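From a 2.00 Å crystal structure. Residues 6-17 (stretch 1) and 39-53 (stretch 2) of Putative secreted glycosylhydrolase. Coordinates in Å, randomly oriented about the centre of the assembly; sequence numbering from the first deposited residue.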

# COMPACT_ATOMS: atom_id res chain seq x y z
N LYS A 6 11.04 -18.93 -0.88
CA LYS A 6 10.59 -18.89 0.52
C LYS A 6 10.36 -17.47 1.03
O LYS A 6 10.92 -16.50 0.51
CB LYS A 6 11.61 -19.54 1.43
CG LYS A 6 11.61 -21.07 1.37
CD LYS A 6 12.77 -21.62 2.19
CE LYS A 6 13.19 -23.03 1.69
NZ LYS A 6 12.04 -23.97 1.65
N TRP A 7 9.55 -17.37 2.09
CA TRP A 7 9.18 -16.08 2.69
C TRP A 7 10.35 -15.55 3.46
O TRP A 7 11.02 -16.32 4.14
CB TRP A 7 8.04 -16.24 3.70
CG TRP A 7 6.71 -16.57 3.13
CD1 TRP A 7 6.05 -17.77 3.22
CD2 TRP A 7 5.85 -15.70 2.39
NE1 TRP A 7 4.83 -17.69 2.60
CE2 TRP A 7 4.69 -16.43 2.06
CE3 TRP A 7 5.96 -14.38 1.95
CZ2 TRP A 7 3.64 -15.88 1.32
CZ3 TRP A 7 4.91 -13.84 1.21
CH2 TRP A 7 3.77 -14.60 0.90
N LYS A 8 10.59 -14.27 3.38
CA LYS A 8 11.48 -13.62 4.33
C LYS A 8 10.83 -12.33 4.86
O LYS A 8 10.02 -11.68 4.14
CB LYS A 8 12.84 -13.31 3.69
CG LYS A 8 12.81 -12.08 2.80
CD LYS A 8 14.11 -11.86 2.03
CE LYS A 8 13.96 -10.68 1.07
NZ LYS A 8 15.15 -10.30 0.26
N PRO A 9 11.18 -11.96 6.10
CA PRO A 9 10.74 -10.69 6.62
C PRO A 9 11.19 -9.54 5.68
O PRO A 9 12.35 -9.49 5.28
CB PRO A 9 11.42 -10.62 7.98
CG PRO A 9 12.48 -11.61 7.94
CD PRO A 9 12.01 -12.68 7.09
N LEU A 10 10.27 -8.67 5.32
CA LEU A 10 10.57 -7.65 4.32
C LEU A 10 11.73 -6.76 4.78
O LEU A 10 12.53 -6.32 3.97
CB LEU A 10 9.32 -6.80 4.06
CG LEU A 10 9.45 -5.65 3.07
CD1 LEU A 10 9.78 -6.16 1.62
CD2 LEU A 10 8.17 -4.74 3.12
N PHE A 11 11.79 -6.46 6.07
CA PHE A 11 12.77 -5.52 6.56
C PHE A 11 13.83 -6.23 7.38
O PHE A 11 14.59 -5.59 8.09
CB PHE A 11 12.13 -4.37 7.38
CG PHE A 11 11.15 -3.53 6.62
CD1 PHE A 11 11.48 -2.99 5.37
CD2 PHE A 11 9.90 -3.24 7.16
CE1 PHE A 11 10.57 -2.21 4.67
CE2 PHE A 11 9.00 -2.42 6.48
CZ PHE A 11 9.33 -1.91 5.23
N GLY A 12 13.90 -7.56 7.24
CA GLY A 12 14.77 -8.38 8.05
C GLY A 12 14.38 -8.33 9.51
O GLY A 12 13.28 -7.93 9.83
N LYS A 13 15.29 -8.71 10.39
CA LYS A 13 15.08 -8.58 11.83
C LYS A 13 15.57 -7.24 12.30
O LYS A 13 16.58 -6.72 11.81
CB LYS A 13 15.85 -9.65 12.57
CG LYS A 13 15.61 -11.07 12.08
CD LYS A 13 16.72 -12.00 12.62
CE LYS A 13 16.23 -12.87 13.75
NZ LYS A 13 15.16 -13.81 13.24
N ASN A 14 14.84 -6.66 13.24
CA ASN A 14 15.18 -5.36 13.83
C ASN A 14 15.34 -4.24 12.79
O ASN A 14 16.16 -3.32 12.97
CB ASN A 14 16.44 -5.51 14.68
CG ASN A 14 16.34 -6.67 15.63
OD1 ASN A 14 15.30 -6.88 16.26
ND2 ASN A 14 17.39 -7.48 15.69
N LEU A 15 14.57 -4.36 11.71
CA LEU A 15 14.57 -3.40 10.62
C LEU A 15 15.95 -3.24 9.95
O LEU A 15 16.20 -2.26 9.25
CB LEU A 15 13.94 -2.05 11.07
CG LEU A 15 12.54 -2.14 11.74
CD1 LEU A 15 12.04 -0.79 12.29
CD2 LEU A 15 11.51 -2.72 10.79
N GLU A 16 16.80 -4.26 10.08
CA GLU A 16 18.18 -4.22 9.55
C GLU A 16 18.23 -3.99 8.05
O GLU A 16 19.21 -3.42 7.54
CB GLU A 16 18.90 -5.53 9.88
CG GLU A 16 18.25 -6.76 9.22
CD GLU A 16 18.70 -8.10 9.79
OE1 GLU A 16 19.82 -8.18 10.35
OE2 GLU A 16 17.95 -9.08 9.63
N ASN A 17 17.19 -4.43 7.33
CA ASN A 17 17.11 -4.29 5.88
C ASN A 17 16.21 -3.17 5.39
O ASN A 17 15.83 -3.17 4.22
CB ASN A 17 16.69 -5.62 5.23
CG ASN A 17 17.63 -6.73 5.57
OD1 ASN A 17 18.81 -6.48 5.77
ND2 ASN A 17 17.14 -7.96 5.65
N SER A 39 8.19 7.93 5.55
CA SER A 39 8.02 6.55 5.14
C SER A 39 9.17 5.64 5.59
O SER A 39 10.24 6.10 6.02
CB SER A 39 7.87 6.50 3.61
OG SER A 39 6.73 7.22 3.14
N ILE A 40 8.96 4.33 5.46
CA ILE A 40 10.00 3.32 5.69
C ILE A 40 10.15 2.53 4.39
O ILE A 40 9.14 2.18 3.76
CB ILE A 40 9.66 2.36 6.90
CG1 ILE A 40 10.75 1.29 7.11
CG2 ILE A 40 8.23 1.69 6.78
CD1 ILE A 40 10.80 0.73 8.47
N TRP A 41 11.39 2.27 3.97
CA TRP A 41 11.62 1.65 2.68
C TRP A 41 12.49 0.45 2.82
O TRP A 41 13.31 0.37 3.73
CB TRP A 41 12.28 2.61 1.68
CG TRP A 41 11.50 3.88 1.46
CD1 TRP A 41 11.75 5.08 2.03
CD2 TRP A 41 10.35 4.05 0.63
NE1 TRP A 41 10.81 6.00 1.62
CE2 TRP A 41 9.94 5.39 0.75
CE3 TRP A 41 9.66 3.21 -0.25
CZ2 TRP A 41 8.85 5.91 0.05
CZ3 TRP A 41 8.58 3.71 -0.93
CH2 TRP A 41 8.18 5.06 -0.76
N THR A 42 12.32 -0.47 1.87
CA THR A 42 13.29 -1.51 1.68
C THR A 42 14.60 -0.88 1.20
O THR A 42 14.59 0.18 0.57
CB THR A 42 12.79 -2.59 0.69
OG1 THR A 42 12.44 -1.97 -0.54
CG2 THR A 42 11.57 -3.33 1.25
N LYS A 43 15.72 -1.52 1.52
CA LYS A 43 17.01 -1.07 1.03
C LYS A 43 17.24 -1.57 -0.40
O LYS A 43 18.07 -1.02 -1.14
CB LYS A 43 18.14 -1.58 1.94
CG LYS A 43 18.27 -0.89 3.28
CD LYS A 43 19.53 -1.45 3.99
CE LYS A 43 19.83 -0.69 5.25
NZ LYS A 43 20.82 -1.43 6.00
N ASP A 44 16.49 -2.61 -0.78
CA ASP A 44 16.61 -3.29 -2.07
C ASP A 44 15.33 -3.15 -2.92
O ASP A 44 14.26 -2.89 -2.41
CB ASP A 44 16.88 -4.78 -1.85
CG ASP A 44 18.13 -5.05 -1.06
OD1 ASP A 44 19.12 -4.30 -1.22
OD2 ASP A 44 18.13 -6.03 -0.29
N GLU A 45 15.47 -3.34 -4.23
CA GLU A 45 14.35 -3.28 -5.16
C GLU A 45 13.81 -4.67 -5.41
O GLU A 45 14.53 -5.67 -5.34
CB GLU A 45 14.75 -2.63 -6.48
CG GLU A 45 15.25 -1.19 -6.31
CD GLU A 45 15.53 -0.49 -7.62
OE1 GLU A 45 14.64 -0.45 -8.47
OE2 GLU A 45 16.63 0.03 -7.80
N TYR A 46 12.50 -4.72 -5.66
CA TYR A 46 11.77 -5.96 -5.88
C TYR A 46 10.88 -5.86 -7.11
O TYR A 46 10.28 -4.82 -7.39
CB TYR A 46 10.89 -6.23 -4.68
CG TYR A 46 11.65 -6.61 -3.47
CD1 TYR A 46 11.99 -7.94 -3.24
CD2 TYR A 46 12.05 -5.64 -2.55
CE1 TYR A 46 12.70 -8.30 -2.14
CE2 TYR A 46 12.76 -6.02 -1.42
CZ TYR A 46 13.08 -7.34 -1.21
OH TYR A 46 13.82 -7.72 -0.08
N GLU A 47 10.78 -6.97 -7.82
CA GLU A 47 9.78 -7.19 -8.85
C GLU A 47 9.37 -8.65 -8.79
O GLU A 47 10.11 -9.50 -8.24
CB GLU A 47 10.34 -6.88 -10.24
CG GLU A 47 11.58 -7.66 -10.60
CD GLU A 47 12.12 -7.29 -11.96
OE1 GLU A 47 11.43 -6.52 -12.70
OE2 GLU A 47 13.22 -7.77 -12.31
N ASN A 48 8.19 -8.95 -9.33
CA ASN A 48 7.75 -10.36 -9.46
C ASN A 48 7.75 -11.06 -8.11
O ASN A 48 8.44 -12.05 -7.87
CB ASN A 48 8.63 -11.11 -10.48
CG ASN A 48 8.48 -10.54 -11.86
OD1 ASN A 48 7.35 -10.23 -12.28
ND2 ASN A 48 9.59 -10.37 -12.57
N PHE A 49 6.94 -10.49 -7.23
CA PHE A 49 6.89 -10.87 -5.86
C PHE A 49 5.45 -10.88 -5.32
O PHE A 49 4.56 -10.37 -5.95
CB PHE A 49 7.76 -9.90 -5.05
CG PHE A 49 7.25 -8.50 -5.00
CD1 PHE A 49 6.26 -8.12 -4.09
CD2 PHE A 49 7.80 -7.53 -5.84
CE1 PHE A 49 5.81 -6.79 -4.04
CE2 PHE A 49 7.33 -6.23 -5.80
CZ PHE A 49 6.34 -5.85 -4.90
N GLU A 50 5.27 -11.54 -4.19
CA GLU A 50 4.10 -11.38 -3.38
C GLU A 50 4.49 -10.92 -1.98
O GLU A 50 5.45 -11.47 -1.34
CB GLU A 50 3.22 -12.64 -3.35
CG GLU A 50 3.86 -13.87 -2.94
CD GLU A 50 2.95 -15.08 -3.13
OE1 GLU A 50 1.74 -14.91 -3.37
OE2 GLU A 50 3.45 -16.20 -3.07
N LEU A 51 3.78 -9.88 -1.54
CA LEU A 51 4.01 -9.24 -0.27
C LEU A 51 2.80 -9.57 0.60
O LEU A 51 1.67 -9.39 0.18
CB LEU A 51 4.17 -7.73 -0.50
CG LEU A 51 4.28 -6.76 0.69
CD1 LEU A 51 5.60 -6.96 1.42
CD2 LEU A 51 4.12 -5.30 0.23
N ASP A 52 3.06 -10.09 1.80
CA ASP A 52 2.06 -10.34 2.83
C ASP A 52 2.30 -9.41 4.01
O ASP A 52 3.47 -9.14 4.39
CB ASP A 52 2.21 -11.76 3.38
CG ASP A 52 1.24 -12.71 2.80
OD1 ASP A 52 0.89 -12.58 1.63
OD2 ASP A 52 0.84 -13.61 3.53
N LEU A 53 1.21 -8.96 4.60
CA LEU A 53 1.30 -8.16 5.81
C LEU A 53 -0.02 -8.20 6.56
O LEU A 53 -1.08 -8.34 5.96
CB LEU A 53 1.64 -6.72 5.47
CG LEU A 53 0.66 -5.89 4.62
CD1 LEU A 53 0.71 -4.43 5.02
CD2 LEU A 53 0.93 -6.04 3.11
O HOH W 1 16.45 -8.49 -1.45
O HOH W 2 15.74 -4.70 1.38

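The first stretch lies across the second as a chain of apolar bumps set into shallow hollows, with polar ties at the margins; together they bury 704 Å². The type I turn from P9 to G12 places two large apolar bumps, L10 and F11, side by side. L10 extends with chi1 t and chi2 p, and its branched end packs among T42, Y46 and L51: L10 CD1 lies 3.4 Å from T42 CG2 and 4.3 Å from Y46 CE2, and L10 CD2 lies 3.8 Å from L51 CD1. A forked aliphatic chain suits such a hollow, since it can fill it in more than one direction.

F11 is a flat wedge. I40 CG1 sits over one face, 4.2 Å from the centroid of the F11 ring and 19° off its normal, a CH-pi contact, while T42 N approaches the ring edge, 3.7 Å from F11 CE1. I40, with chi1 and chi2 both t, also carries its CD1 to 4.2 Å from L15 CD2, so one long, branched side chain serves two buried partners.

W7 covers another part of the surface. Its CB points sideways, but the broad indole reaches in: CZ3 comes within 3.5 Å of E50 O and CH2 within 3.6 Å of D52 OD1, an acid hydrogen-bonded elsewhere in the structure.

Polar groups fasten the exposed parts. K8, extended beyond its chi1 of 79°, sends NZ to Y46 OH, a 2.9 Å hydrogen bond at the tyrosine ring's edge; the ring thus packs against L10 while its hydroxyl meets the lysine. Water 1 accepts a weak bond from K8 NZ and donates to D44 OD2. K43 grips twice: its N donates to N17 O at 3.2 Å, and its long side chain brings NZ to E16 O at 3.0 Å. A lysine can reach this carbonyl while its backbone holds the next.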